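Local coordinates for probable ferredoxin-dependent nitrite reductase NirA (Mycobacterium tuberculosis, PDB 1ZJ8), which catalyses the ferredoxin-dependent, six-electron reduction of sulfite to sulfide, using a siroheme and a [4Fe-4S] cluster, at residues A[217-222]-A[279-284]; A[233-238]-A[299-304]. One frame throughout, in Å; residues are numbered along the deposited sequence.

Contact 1 (A[217-222]-A[279-284]); sequences RKYKTA and EVWAAV. With SRM (siroheme), chain E.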
ATOM      1  N   ARG A 217      16.364   5.059   1.454  1.00 42.77           N
ATOM      2  CA  ARG A 217      15.483   4.063   0.860  1.00 41.98           C
ATOM      3  C   ARG A 217      14.141   4.670   0.466  1.00 41.08           C
ATOM      4  O   ARG A 217      13.993   5.903   0.406  1.00 40.82           O
ATOM      5  CB  ARG A 217      15.270   2.924   1.854  1.00 42.37           C
ATOM      6  CG  ARG A 217      15.979   1.646   1.483  1.00 42.69           C
ATOM      7  CD  ARG A 217      15.290   0.456   2.155  1.00 43.56           C
ATOM      8  NE  ARG A 217      15.622  -0.812   1.520  1.00 44.11           N
ATOM      9  CZ  ARG A 217      15.219  -1.160   0.306  1.00 44.26           C
ATOM     10  NH1 ARG A 217      14.461  -0.350  -0.440  1.00 43.68           N
ATOM     11  NH2 ARG A 217      15.593  -2.337  -0.162  1.00 45.79           N
ATOM     12  N   LYS A 218      13.171   3.794   0.178  1.00 40.03           N
ATOM     13  CA  LYS A 218      11.790   4.206  -0.061  1.00 38.87           C
ATOM     14  C   LYS A 218      11.204   4.887   1.182  1.00 37.78           C
ATOM     15  O   LYS A 218      11.603   4.588   2.322  1.00 37.29           O
ATOM     16  CB  LYS A 218      10.931   3.006  -0.502  1.00 38.86           C
ATOM     17  CG  LYS A 218      10.723   1.918   0.541  1.00 39.00           C
ATOM     18  CD  LYS A 218       9.638   0.921   0.132  1.00 39.35           C
ATOM     19  CE  LYS A 218      10.192  -0.316  -0.582  1.00 39.65           C
ATOM     20  NZ  LYS A 218       9.088  -1.187  -1.115  1.00 40.74           N
ATOM     21  N   TYR A 219      10.248   5.787   0.929  1.00 36.62           N
ATOM     22  CA  TYR A 219       9.675   6.689   1.932  1.00 35.95           C
ATOM     23  C   TYR A 219       8.170   6.869   1.730  1.00 35.02           C
ATOM     24  O   TYR A 219       7.726   7.424   0.732  1.00 35.11           O
ATOM     25  CB  TYR A 219      10.353   8.040   1.810  1.00 35.99           C
ATOM     26  CG  TYR A 219      10.030   9.073   2.868  1.00 35.94           C
ATOM     27  CD1 TYR A 219      10.624   9.019   4.102  1.00 35.10           C
ATOM     28  CD2 TYR A 219       9.196  10.145   2.591  1.00 35.54           C
ATOM     29  CE1 TYR A 219      10.377   9.984   5.056  1.00 36.24           C
ATOM     30  CE2 TYR A 219       8.949  11.122   3.538  1.00 36.24           C
ATOM     31  CZ  TYR A 219       9.550  11.040   4.778  1.00 35.93           C
ATOM     32  OH  TYR A 219       9.330  12.000   5.749  1.00 34.79           O
ATOM     33  N   LYS A 220       7.402   6.412   2.708  1.00 34.15           N
ATOM     34  CA  LYS A 220       5.965   6.302   2.601  1.00 33.43           C
ATOM     35  C   LYS A 220       5.267   7.308   3.515  1.00 32.77           C
ATOM     36  O   LYS A 220       5.577   7.407   4.719  1.00 32.24           O
ATOM     37  CB  LYS A 220       5.526   4.874   2.963  1.00 33.26           C
ATOM     38  CG  LYS A 220       5.823   3.870   1.882  1.00 33.60           C
ATOM     39  CD  LYS A 220       5.557   2.434   2.320  1.00 33.52           C
ATOM     40  CE  LYS A 220       5.753   1.491   1.122  1.00 34.53           C
ATOM     41  NZ  LYS A 220       5.891   0.043   1.462  1.00 34.25           N
ATOM     42  N   THR A 221       4.280   7.992   2.942  1.00 31.64           N
ATOM     43  CA  THR A 221       3.600   9.073   3.618  1.00 31.34           C
ATOM     44  C   THR A 221       2.070   8.884   3.601  1.00 30.90           C
ATOM     45  O   THR A 221       1.480   8.460   2.585  1.00 30.45           O
ATOM     46  CB  THR A 221       4.008  10.420   2.985  1.00 31.51           C
ATOM     47  OG1 THR A 221       5.408  10.635   3.203  1.00 32.41           O
ATOM     48  CG2 THR A 221       3.230  11.580   3.578  1.00 31.56           C
ATOM     49  N   ALA A 222       1.443   9.226   4.732  1.00 30.17           N
ATOM     50  CA  ALA A 222      -0.000   9.224   4.849  1.00 29.97           C
ATOM     51  C   ALA A 222      -0.543  10.521   5.488  1.00 29.73           C
ATOM     52  O   ALA A 222      -0.079  10.933   6.552  1.00 29.93           O
ATOM     53  CB  ALA A 222      -0.412   8.034   5.645  1.00 30.07           C
ATOM     54  N   GLU A 279       5.689  21.983   4.821  1.00 35.66           N
ATOM     55  CA  GLU A 279       6.950  22.467   5.401  1.00 36.33           C
ATOM     56  C   GLU A 279       7.571  21.407   6.349  1.00 36.39           C
ATOM     57  O   GLU A 279       8.747  21.029   6.267  1.00 36.43           O
ATOM     58  CB  GLU A 279       6.614  23.724   6.214  1.00 36.65           C
ATOM     59  CG  GLU A 279       7.540  24.885   6.101  1.00 37.34           C
ATOM     60  CD  GLU A 279       7.130  26.014   7.070  1.00 38.37           C
ATOM     61  OE1 GLU A 279       6.837  25.731   8.266  1.00 40.44           O
ATOM     62  OE2 GLU A 279       7.116  27.195   6.637  1.00 43.50           O
ATOM     63  N   VAL A 280       6.737  20.948   7.266  1.00 36.46           N
ATOM     64  CA  VAL A 280       7.149  20.001   8.274  1.00 36.25           C
ATOM     65  C   VAL A 280       7.472  18.670   7.606  1.00 36.46           C
ATOM     66  O   VAL A 280       8.428  17.986   8.001  1.00 36.39           O
ATOM     67  CB  VAL A 280       6.034  19.822   9.309  1.00 35.92           C
ATOM     68  CG1 VAL A 280       6.360  18.677  10.263  1.00 36.36           C
ATOM     69  CG2 VAL A 280       5.796  21.134  10.064  1.00 35.32           C
ATOM     70  N   TRP A 281       6.669  18.309   6.599  1.00 36.45           N
ATOM     71  CA  TRP A 281       6.900  17.085   5.837  1.00 36.41           C
ATOM     72  C   TRP A 281       8.300  17.132   5.244  1.00 36.61           C
ATOM     73  O   TRP A 281       9.052  16.152   5.327  1.00 36.72           O
ATOM     74  CB  TRP A 281       5.855  16.928   4.735  1.00 36.12           C
ATOM     75  CG  TRP A 281       6.020  15.693   3.916  1.00 36.23           C
ATOM     76  CD1 TRP A 281       5.426  14.480   4.125  1.00 36.17           C
ATOM     77  CD2 TRP A 281       6.839  15.543   2.748  1.00 36.41           C
ATOM     78  NE1 TRP A 281       5.825  13.583   3.161  1.00 36.32           N
ATOM     79  CE2 TRP A 281       6.689  14.210   2.299  1.00 36.49           C
ATOM     80  CE3 TRP A 281       7.695  16.396   2.046  1.00 36.16           C
ATOM     81  CZ2 TRP A 281       7.347  13.721   1.168  1.00 35.86           C
ATOM     82  CZ3 TRP A 281       8.343  15.903   0.917  1.00 36.47           C
ATOM     83  CH2 TRP A 281       8.161  14.577   0.490  1.00 35.67           C
ATOM     84  N   ALA A 282       8.652  18.284   4.667  1.00 36.77           N
ATOM     85  CA  ALA A 282       9.967  18.452   4.043  1.00 36.76           C
ATOM     86  C   ALA A 282      11.094  18.248   5.067  1.00 36.67           C
ATOM     87  O   ALA A 282      12.085  17.576   4.792  1.00 36.41           O
ATOM     88  CB  ALA A 282      10.066  19.812   3.382  1.00 36.48           C
ATOM     89  N   ALA A 283      10.907  18.798   6.256  1.00 37.01           N
ATOM     90  CA  ALA A 283      11.907  18.734   7.295  1.00 37.78           C
ATOM     91  C   ALA A 283      12.140  17.298   7.776  1.00 38.66           C
ATOM     92  O   ALA A 283      13.284  16.874   8.016  1.00 39.07           O
ATOM     93  CB  ALA A 283      11.486  19.603   8.444  1.00 37.56           C
ATOM     94  N   VAL A 284      11.062  16.536   7.916  1.00 39.61           N
ATOM     95  CA  VAL A 284      11.180  15.124   8.316  1.00 39.98           C
ATOM     96  C   VAL A 284      11.916  14.333   7.224  1.00 40.77           C
ATOM     97  O   VAL A 284      12.870  13.584   7.507  1.00 40.96           O
ATOM     98  CB  VAL A 284       9.796  14.480   8.576  1.00 40.06           C
ATOM     99  CG1 VAL A 284       9.928  12.977   8.756  1.00 40.05           C
ATOM    100  CG2 VAL A 284       9.107  15.111   9.808  1.00 39.83           C
TER
HETATM  101 FE   SRM E 557       5.697  -3.338  -1.932  1.00 36.68          FE
HETATM  102  CHA SRM E 557       8.632  -4.563  -3.179  1.00 39.33           C
HETATM  103  CHB SRM E 557       4.018  -4.950  -4.340  1.00 37.03           C
HETATM  104  CHC SRM E 557       2.909  -2.130  -0.767  1.00 31.66           C
HETATM  105  CHD SRM E 557       6.912  -3.691   1.283  1.00 36.19           C
HETATM  106  NA  SRM E 557       6.235  -4.357  -3.566  1.00 38.55           N
HETATM  107  C1A SRM E 557       7.482  -4.657  -3.991  1.00 39.78           C
HETATM  108  C2A SRM E 557       7.542  -5.108  -5.418  1.00 40.69           C
HETATM  109  CMA SRM E 557       7.923  -3.953  -6.293  1.00 40.05           C
HETATM  110  CDA SRM E 557       8.400  -6.328  -5.607  1.00 42.56           C
HETATM  111  CEA SRM E 557       9.768  -6.190  -6.195  1.00 44.84           C
HETATM  112  O3A SRM E 557      10.609  -5.519  -5.588  1.00 47.29           O
HETATM  113  O4A SRM E 557      10.057  -6.730  -7.273  1.00 46.66           O
HETATM  114  C3A SRM E 557       6.121  -5.504  -5.633  1.00 40.44           C
HETATM  115  CAA SRM E 557       5.580  -5.165  -6.981  1.00 40.25           C
HETATM  116  CBA SRM E 557       5.878  -6.396  -7.794  1.00 41.43           C
HETATM  117  CCA SRM E 557       4.837  -6.605  -8.846  1.00 42.67           C
HETATM  118  O1A SRM E 557       3.639  -6.394  -8.561  1.00 41.33           O
HETATM  119  O2A SRM E 557       5.208  -6.965  -9.990  1.00 43.03           O
HETATM  120  C4A SRM E 557       5.411  -4.895  -4.472  1.00 39.08           C
HETATM  121  NB  SRM E 557       3.835  -3.401  -2.561  1.00 35.16           N
HETATM  122  C1B SRM E 557       3.272  -4.053  -3.580  1.00 34.63           C
HETATM  123  C2B SRM E 557       1.827  -3.722  -3.828  1.00 33.18           C
HETATM  124  CMB SRM E 557       1.452  -3.623  -5.280  1.00 32.44           C
HETATM  125  CDB SRM E 557       1.012  -4.808  -3.209  1.00 33.03           C
HETATM  126  CEB SRM E 557      -0.469  -4.729  -3.324  1.00 33.40           C
HETATM  127  O3B SRM E 557      -1.133  -5.540  -4.005  1.00 33.18           O
HETATM  128  O4B SRM E 557      -1.021  -3.810  -2.719  1.00 34.85           O
HETATM  129  C3B SRM E 557       1.731  -2.438  -3.034  1.00 32.49           C
HETATM  130  CAB SRM E 557       2.119  -1.251  -3.877  1.00 32.29           C
HETATM  131  CBB SRM E 557       1.499   0.019  -3.377  1.00 31.87           C
HETATM  132  CCB SRM E 557       2.087   1.200  -4.092  1.00 31.13           C
HETATM  133  O1B SRM E 557       1.466   1.768  -4.987  1.00 31.81           O
HETATM  134  O2B SRM E 557       3.187   1.648  -3.782  1.00 33.57           O
HETATM  135  C4B SRM E 557       2.865  -2.638  -2.066  1.00 33.82           C
HETATM  136  NC  SRM E 557       5.011  -3.102  -0.141  1.00 33.63           N
HETATM  137  C1C SRM E 557       3.895  -2.410   0.168  1.00 31.18           C
HETATM  138  C2C SRM E 557       3.640  -2.345   1.531  1.00 32.91           C
HETATM  139  CDC SRM E 557       2.405  -1.913   2.249  1.00 33.13           C
HETATM  140  CEC SRM E 557       2.167  -0.492   2.585  1.00 32.44           C
HETATM  141  O3C SRM E 557       2.911   0.397   2.112  1.00 31.81           O
HETATM  142  O4C SRM E 557       1.220  -0.274   3.354  1.00 32.69           O
HETATM  143  C3C SRM E 557       4.781  -2.848   2.079  1.00 33.32           C
HETATM  144  CAC SRM E 557       4.896  -2.924   3.566  1.00 33.48           C
HETATM  145  CBC SRM E 557       5.042  -1.661   4.388  1.00 32.83           C
HETATM  146  CCC SRM E 557       6.488  -1.201   4.326  1.00 32.31           C
HETATM  147  O1C SRM E 557       6.962  -0.721   3.261  1.00 28.39           O
HETATM  148  O2C SRM E 557       7.174  -1.349   5.369  1.00 31.62           O
HETATM  149  C4C SRM E 557       5.617  -3.233   1.064  1.00 34.77           C
HETATM  150  ND  SRM E 557       7.530  -3.669  -1.140  1.00 37.36           N
HETATM  151  C1D SRM E 557       7.718  -3.947   0.160  1.00 37.00           C
HETATM  152  C2D SRM E 557       8.948  -4.614   0.310  1.00 38.32           C
HETATM  153  CAD SRM E 557       9.777  -4.529   1.580  1.00 37.48           C
HETATM  154  CBD SRM E 557      10.820  -3.460   1.684  1.00 39.18           C
HETATM  155  CCD SRM E 557      11.608  -3.200   2.936  1.00 40.36           C
HETATM  156  O1D SRM E 557      11.428  -2.096   3.497  1.00 41.96           O
HETATM  157  O2D SRM E 557      12.408  -4.058   3.398  1.00 37.19           O
HETATM  158  C3D SRM E 557       9.493  -4.725  -0.958  1.00 37.58           C
HETATM  159  CDD SRM E 557      10.950  -4.947  -1.258  1.00 38.97           C
HETATM  160  CED SRM E 557      11.988  -3.850  -1.160  1.00 39.54           C
HETATM  161  O3D SRM E 557      11.663  -2.667  -1.060  1.00 39.68           O
HETATM  162  O4D SRM E 557      13.199  -4.111  -1.177  1.00 38.84           O
HETATM  163  C4D SRM E 557       8.607  -4.135  -1.845  1.00 38.45           C
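Y219 and T221 reach from strand 219-224 to W281 and V284 on helix 277-291, and these four buried side chains make up the contact. Its polar link is one nearly straight hydrogen bond: the indole NE1 of W281 donates to OG1 of T221, 3.0 Å away at 165°, and the hydroxyl oxygen sits close to the ring plane. The methyl CG2 of T221 packs beside the same indole edge. With CG anti to the backbone N (chi1 -173°), Y219 carries its ring out toward the helix, where it makes an offset edge-to-face pair with W281. The planes stand at 75° and the tyrosine supplies the edge; its CE2 lies 3.9 Å from W281 CZ2. At the far end of the phenol, the OH meets the CG1 branch of V284 near the plane of the tyrosine ring and also has a weak hydrogen bond with T285 OG1. This is helix-on-sheet packing in the first 4Fe-4S domain of the sulfite reductase family. The segment axes run roughly antiparallel, 11.6 Å apart at their closest, and the gap is bridged by side chains rather than backbone. Strand alternation gives the two sides different work: the CB atoms of Y219 and T221 point to the helix, whereas the K220 side chain runs to the siroheme carboxylates, although the modelled place of NZ is doubtful. Away from the strand, helix 311-323 covers A283, but A282 is partly exposed and E279 lies in solvent, where its carboxylate makes a long, weak ion pair with R325.

Contact 2 (A[233-238]-A[299-304]); sequences INDVAF and KARLKF. With SRM (siroheme), chain E.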
ATOM      1  N   ILE A 233       1.890   2.436  10.218  1.00 35.17           N
ATOM      2  CA  ILE A 233       2.975   1.733   9.495  1.00 35.07           C
ATOM      3  C   ILE A 233       3.559   2.521   8.296  1.00 35.25           C
ATOM      4  O   ILE A 233       4.167   1.942   7.386  1.00 35.74           O
ATOM      5  CB  ILE A 233       2.488   0.334   9.042  1.00 35.43           C
ATOM      6  CG1 ILE A 233       1.248   0.437   8.124  1.00 35.05           C
ATOM      7  CG2 ILE A 233       2.169  -0.538  10.269  1.00 35.57           C
ATOM      8  CD1 ILE A 233       1.479  -0.060   6.712  1.00 35.26           C
ATOM      9  N   ASN A 234       3.375   3.838   8.299  1.00 35.05           N
ATOM     10  CA  ASN A 234       4.006   4.726   7.308  1.00 34.94           C
ATOM     11  C   ASN A 234       5.289   5.379   7.908  1.00 34.80           C
ATOM     12  O   ASN A 234       5.425   5.485   9.122  1.00 34.58           O
ATOM     13  CB  ASN A 234       2.984   5.795   6.837  1.00 34.88           C
ATOM     14  CG  ASN A 234       2.000   5.263   5.766  1.00 34.85           C
ATOM     15  OD1 ASN A 234       2.316   5.254   4.589  1.00 34.16           O
ATOM     16  ND2 ASN A 234       0.793   4.873   6.178  1.00 34.61           N
ATOM     17  N   ASP A 235       6.232   5.783   7.063  1.00 34.70           N
ATOM     18  CA  ASP A 235       7.437   6.470   7.541  1.00 34.68           C
ATOM     19  C   ASP A 235       7.092   7.771   8.223  1.00 34.56           C
ATOM     20  O   ASP A 235       7.766   8.178   9.165  1.00 34.86           O
ATOM     21  CB  ASP A 235       8.379   6.787   6.387  1.00 35.03           C
ATOM     22  CG  ASP A 235       8.927   5.547   5.741  1.00 36.21           C
ATOM     23  OD1 ASP A 235       9.805   4.902   6.364  1.00 37.43           O
ATOM     24  OD2 ASP A 235       8.468   5.210   4.620  1.00 36.68           O
ATOM     25  N   VAL A 236       6.058   8.437   7.721  1.00 34.32           N
ATOM     26  CA  VAL A 236       5.610   9.716   8.282  1.00 34.07           C
ATOM     27  C   VAL A 236       4.094   9.855   8.084  1.00 33.73           C
ATOM     28  O   VAL A 236       3.572   9.524   7.026  1.00 33.92           O
ATOM     29  CB  VAL A 236       6.380  10.943   7.658  1.00 34.06           C
ATOM     30  CG1 VAL A 236       6.109  11.084   6.164  1.00 33.85           C
ATOM     31  CG2 VAL A 236       6.020  12.245   8.386  1.00 34.24           C
ATOM     32  N   ALA A 237       3.392  10.325   9.108  1.00 33.35           N
ATOM     33  CA  ALA A 237       1.941  10.463   9.018  1.00 33.16           C
ATOM     34  C   ALA A 237       1.428  11.751   9.676  1.00 33.21           C
ATOM     35  O   ALA A 237       1.889  12.148  10.756  1.00 33.34           O
ATOM     36  CB  ALA A 237       1.264   9.249   9.613  1.00 32.86           C
ATOM     37  N   PHE A 238       0.495  12.414   8.993  1.00 32.92           N
ATOM     38  CA  PHE A 238      -0.188  13.585   9.537  1.00 32.77           C
ATOM     39  C   PHE A 238      -1.673  13.229   9.652  1.00 32.63           C
ATOM     40  O   PHE A 238      -2.373  13.127   8.642  1.00 32.44           O
ATOM     41  CB  PHE A 238       0.004  14.796   8.622  1.00 32.42           C
ATOM     42  CG  PHE A 238       1.437  15.242   8.477  1.00 32.07           C
ATOM     43  CD1 PHE A 238       2.318  14.554   7.650  1.00 32.63           C
ATOM     44  CD2 PHE A 238       1.894  16.376   9.134  1.00 31.54           C
ATOM     45  CE1 PHE A 238       3.645  14.978   7.500  1.00 31.70           C
ATOM     46  CE2 PHE A 238       3.200  16.805   8.990  1.00 31.65           C
ATOM     47  CZ  PHE A 238       4.081  16.103   8.168  1.00 31.96           C
ATOM     48  N   LYS A 299      18.929  -2.354   6.391  1.00 53.06           N
ATOM     49  CA  LYS A 299      18.961  -1.577   7.637  1.00 52.91           C
ATOM     50  C   LYS A 299      19.054  -0.085   7.294  1.00 52.84           C
ATOM     51  O   LYS A 299      19.730   0.692   7.983  1.00 52.71           O
ATOM     52  CB  LYS A 299      20.134  -2.032   8.514  1.00 53.12           C
ATOM     53  CG  LYS A 299      20.095  -1.604  10.013  1.00 53.41           C
ATOM     54  CD  LYS A 299      21.553  -1.419  10.548  1.00 53.22           C
ATOM     55  CE  LYS A 299      21.655  -0.605  11.834  1.00 53.00           C
ATOM     56  NZ  LYS A 299      21.772  -1.457  13.044  1.00 53.51           N
ATOM     57  N   ALA A 300      18.333   0.301   6.236  1.00 52.62           N
ATOM     58  CA  ALA A 300      18.403   1.644   5.664  1.00 52.04           C
ATOM     59  C   ALA A 300      17.185   2.516   5.986  1.00 51.61           C
ATOM     60  O   ALA A 300      17.271   3.741   5.927  1.00 51.68           O
ATOM     61  CB  ALA A 300      18.590   1.536   4.146  1.00 52.32           C
ATOM     62  N   ARG A 301      16.068   1.889   6.342  1.00 51.06           N
ATOM     63  CA  ARG A 301      14.785   2.589   6.456  1.00 50.74           C
ATOM     64  C   ARG A 301      14.640   3.413   7.726  1.00 50.54           C
ATOM     65  O   ARG A 301      15.269   3.124   8.753  1.00 50.55           O
ATOM     66  CB  ARG A 301      13.642   1.578   6.373  1.00 50.56           C
ATOM     67  CG  ARG A 301      13.664   0.874   5.051  1.00 49.96           C
ATOM     68  CD  ARG A 301      12.325   0.517   4.567  1.00 48.62           C
ATOM     69  NE  ARG A 301      11.431   1.655   4.469  1.00 47.48           N
ATOM     70  CZ  ARG A 301      10.185   1.551   4.033  1.00 47.53           C
ATOM     71  NH1 ARG A 301       9.727   0.381   3.626  1.00 48.04           N
ATOM     72  NH2 ARG A 301       9.402   2.616   3.971  1.00 47.85           N
ATOM     73  N   LEU A 302      13.780   4.424   7.651  1.00 50.09           N
ATOM     74  CA  LEU A 302      13.658   5.389   8.721  1.00 49.95           C
ATOM     75  C   LEU A 302      13.299   4.752  10.067  1.00 49.92           C
ATOM     76  O   LEU A 302      13.778   5.200  11.112  1.00 50.24           O
ATOM     77  CB  LEU A 302      12.634   6.451   8.351  1.00 50.15           C
ATOM     78  CG  LEU A 302      12.437   7.588   9.364  1.00 50.34           C
ATOM     79  CD1 LEU A 302      13.769   8.274   9.627  1.00 50.86           C
ATOM     80  CD2 LEU A 302      11.401   8.586   8.862  1.00 49.90           C
ATOM     81  N   LYS A 303      12.475   3.708  10.053  1.00 49.62           N
ATOM     82  CA  LYS A 303      12.090   3.018  11.300  1.00 49.47           C
ATOM     83  C   LYS A 303      13.292   2.681  12.213  1.00 49.38           C
ATOM     84  O   LYS A 303      13.192   2.747  13.440  1.00 49.31           O
ATOM     85  CB  LYS A 303      11.253   1.748  10.987  1.00 49.36           C
ATOM     86  CG  LYS A 303      11.908   0.732  10.031  1.00 48.69           C
ATOM     87  CD  LYS A 303      11.032  -0.531   9.848  1.00 48.90           C
ATOM     88  CE  LYS A 303      11.849  -1.750   9.383  1.00 48.01           C
ATOM     89  NZ  LYS A 303      11.043  -2.961   9.087  1.00 46.93           N
ATOM     90  N   PHE A 304      14.417   2.329  11.596  1.00 49.49           N
ATOM     91  CA  PHE A 304      15.631   1.931  12.313  1.00 49.64           C
ATOM     92  C   PHE A 304      16.284   3.133  13.053  1.00 49.93           C
ATOM     93  O   PHE A 304      16.561   3.073  14.279  1.00 50.02           O
ATOM     94  CB  PHE A 304      16.631   1.277  11.324  1.00 49.46           C
ATOM     95  CG  PHE A 304      16.176  -0.070  10.778  1.00 49.43           C
ATOM     96  CD1 PHE A 304      16.110  -1.189  11.603  1.00 48.61           C
ATOM     97  CD2 PHE A 304      15.834  -0.219   9.433  1.00 49.74           C
ATOM     98  CE1 PHE A 304      15.693  -2.422  11.106  1.00 48.87           C
ATOM     99  CE2 PHE A 304      15.420  -1.467   8.924  1.00 49.31           C
ATOM    100  CZ  PHE A 304      15.345  -2.560   9.764  1.00 48.66           C
TER
HETATM  101 FE   SRM E 557       5.697  -3.338  -1.932  1.00 36.68          FE
HETATM  102  CHA SRM E 557       8.632  -4.563  -3.179  1.00 39.33           C
HETATM  103  CHB SRM E 557       4.018  -4.950  -4.340  1.00 37.03           C
HETATM  104  CHC SRM E 557       2.909  -2.130  -0.767  1.00 31.66           C
HETATM  105  CHD SRM E 557       6.912  -3.691   1.283  1.00 36.19           C
HETATM  106  NA  SRM E 557       6.235  -4.357  -3.566  1.00 38.55           N
HETATM  107  C1A SRM E 557       7.482  -4.657  -3.991  1.00 39.78           C
HETATM  108  C2A SRM E 557       7.542  -5.108  -5.418  1.00 40.69           C
HETATM  109  CMA SRM E 557       7.923  -3.953  -6.293  1.00 40.05           C
HETATM  110  CDA SRM E 557       8.400  -6.328  -5.607  1.00 42.56           C
HETATM  111  CEA SRM E 557       9.768  -6.190  -6.195  1.00 44.84           C
HETATM  112  O3A SRM E 557      10.609  -5.519  -5.588  1.00 47.29           O
HETATM  113  O4A SRM E 557      10.057  -6.730  -7.273  1.00 46.66           O
HETATM  114  C3A SRM E 557       6.121  -5.504  -5.633  1.00 40.44           C
HETATM  115  CAA SRM E 557       5.580  -5.165  -6.981  1.00 40.25           C
HETATM  116  CBA SRM E 557       5.878  -6.396  -7.794  1.00 41.43           C
HETATM  117  CCA SRM E 557       4.837  -6.605  -8.846  1.00 42.67           C
HETATM  118  O1A SRM E 557       3.639  -6.394  -8.561  1.00 41.33           O
HETATM  119  O2A SRM E 557       5.208  -6.965  -9.990  1.00 43.03           O
HETATM  120  C4A SRM E 557       5.411  -4.895  -4.472  1.00 39.08           C
HETATM  121  NB  SRM E 557       3.835  -3.401  -2.561  1.00 35.16           N
HETATM  122  C1B SRM E 557       3.272  -4.053  -3.580  1.00 34.63           C
HETATM  123  C2B SRM E 557       1.827  -3.722  -3.828  1.00 33.18           C
HETATM  124  CMB SRM E 557       1.452  -3.623  -5.280  1.00 32.44           C
HETATM  125  CDB SRM E 557       1.012  -4.808  -3.209  1.00 33.03           C
HETATM  126  CEB SRM E 557      -0.469  -4.729  -3.324  1.00 33.40           C
HETATM  127  O3B SRM E 557      -1.133  -5.540  -4.005  1.00 33.18           O
HETATM  128  O4B SRM E 557      -1.021  -3.810  -2.719  1.00 34.85           O
HETATM  129  C3B SRM E 557       1.731  -2.438  -3.034  1.00 32.49           C
HETATM  130  CAB SRM E 557       2.119  -1.251  -3.877  1.00 32.29           C
HETATM  131  CBB SRM E 557       1.499   0.019  -3.377  1.00 31.87           C
HETATM  132  CCB SRM E 557       2.087   1.200  -4.092  1.00 31.13           C
HETATM  133  O1B SRM E 557       1.466   1.768  -4.987  1.00 31.81           O
HETATM  134  O2B SRM E 557       3.187   1.648  -3.782  1.00 33.57           O
HETATM  135  C4B SRM E 557       2.865  -2.638  -2.066  1.00 33.82           C
HETATM  136  NC  SRM E 557       5.011  -3.102  -0.141  1.00 33.63           N
HETATM  137  C1C SRM E 557       3.895  -2.410   0.168  1.00 31.18           C
HETATM  138  C2C SRM E 557       3.640  -2.345   1.531  1.00 32.91           C
HETATM  139  CDC SRM E 557       2.405  -1.913   2.249  1.00 33.13           C
HETATM  140  CEC SRM E 557       2.167  -0.492   2.585  1.00 32.44           C
HETATM  141  O3C SRM E 557       2.911   0.397   2.112  1.00 31.81           O
HETATM  142  O4C SRM E 557       1.220  -0.274   3.354  1.00 32.69           O
HETATM  143  C3C SRM E 557       4.781  -2.848   2.079  1.00 33.32           C
HETATM  144  CAC SRM E 557       4.896  -2.924   3.566  1.00 33.48           C
HETATM  145  CBC SRM E 557       5.042  -1.661   4.388  1.00 32.83           C
HETATM  146  CCC SRM E 557       6.488  -1.201   4.326  1.00 32.31           C
HETATM  147  O1C SRM E 557       6.962  -0.721   3.261  1.00 28.39           O
HETATM  148  O2C SRM E 557       7.174  -1.349   5.369  1.00 31.62           O
HETATM  149  C4C SRM E 557       5.617  -3.233   1.064  1.00 34.77           C
HETATM  150  ND  SRM E 557       7.530  -3.669  -1.140  1.00 37.36           N
HETATM  151  C1D SRM E 557       7.718  -3.947   0.160  1.00 37.00           C
HETATM  152  C2D SRM E 557       8.948  -4.614   0.310  1.00 38.32           C
HETATM  153  CAD SRM E 557       9.777  -4.529   1.580  1.00 37.48           C
HETATM  154  CBD SRM E 557      10.820  -3.460   1.684  1.00 39.18           C
HETATM  155  CCD SRM E 557      11.608  -3.200   2.936  1.00 40.36           C
HETATM  156  O1D SRM E 557      11.428  -2.096   3.497  1.00 41.96           O
HETATM  157  O2D SRM E 557      12.408  -4.058   3.398  1.00 37.19           O
HETATM  158  C3D SRM E 557       9.493  -4.725  -0.958  1.00 37.58           C
HETATM  159  CDD SRM E 557      10.950  -4.947  -1.258  1.00 38.97           C
HETATM  160  CED SRM E 557      11.988  -3.850  -1.160  1.00 39.54           C
HETATM  161  O3D SRM E 557      11.663  -2.667  -1.060  1.00 39.68           O
HETATM  162  O4D SRM E 557      13.199  -4.111  -1.177  1.00 38.84           O
HETATM  163  C4D SRM E 557       8.607  -4.135  -1.845  1.00 38.45           C
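Turns at chi2 and chi3 (56°) bend the R301 side chain so that its guanidinium lies between D235 and the siroheme, while CG of D235, anti to its own carbonyl carbon, places the carboxylate to meet it. The salt bridge uses one oxygen: D235 OD2 lies 2.8 Å from R301 NH2 at the guanidinium edge. The two planes are 42° apart. The hydrogen bond within the bridge is bent and weak, and OD2 also accepts from the backbone N of K220. The other terminal nitrogen serves the cofactor. NH1 of R301 donates to two siroheme propionates, almost straight to O1D (3.0 Å, 174°) and less so to O1C at 3.0 Å. Next to the salt bridge, L302 of segment 299-304 turns its CB toward D235; its CD2 packs 3.7 Å from D235 O, just ahead of strand 236-243. Like other siroheme enzymes, this one surrounds the many carboxylates of its cofactor with basic side chains. Here a single buried arginine faces two propionates and an aspartate: the bonds from NH1 and NH2 hold the rotation of its guanidinium, and the carboxylates probably stabilise its positive charge.

Both contacts are buried and reach the same mixed sheet through neighbouring strands, 219-224 and 236-243, which are joined by backbone bonds such as F238 N to A222 O (2.9 Å). Their segments alternate along the chain, and they touch directly where T221 packs on V236; F288 of helix 277-291 is a shared neighbour, meeting both Y219 and L302. Chemistry follows position. On the helix-covered face, contact 1 relies on aromatic and aliphatic packing with one neutral hydrogen bond. Contact 2, at the end of strand 236-243 nearer the cofactor, is mainly ionic. The siroheme unites them: 217-222 brings R217, K218 and K220 to it from the loop and strand, and 299-304 contributes its arginine.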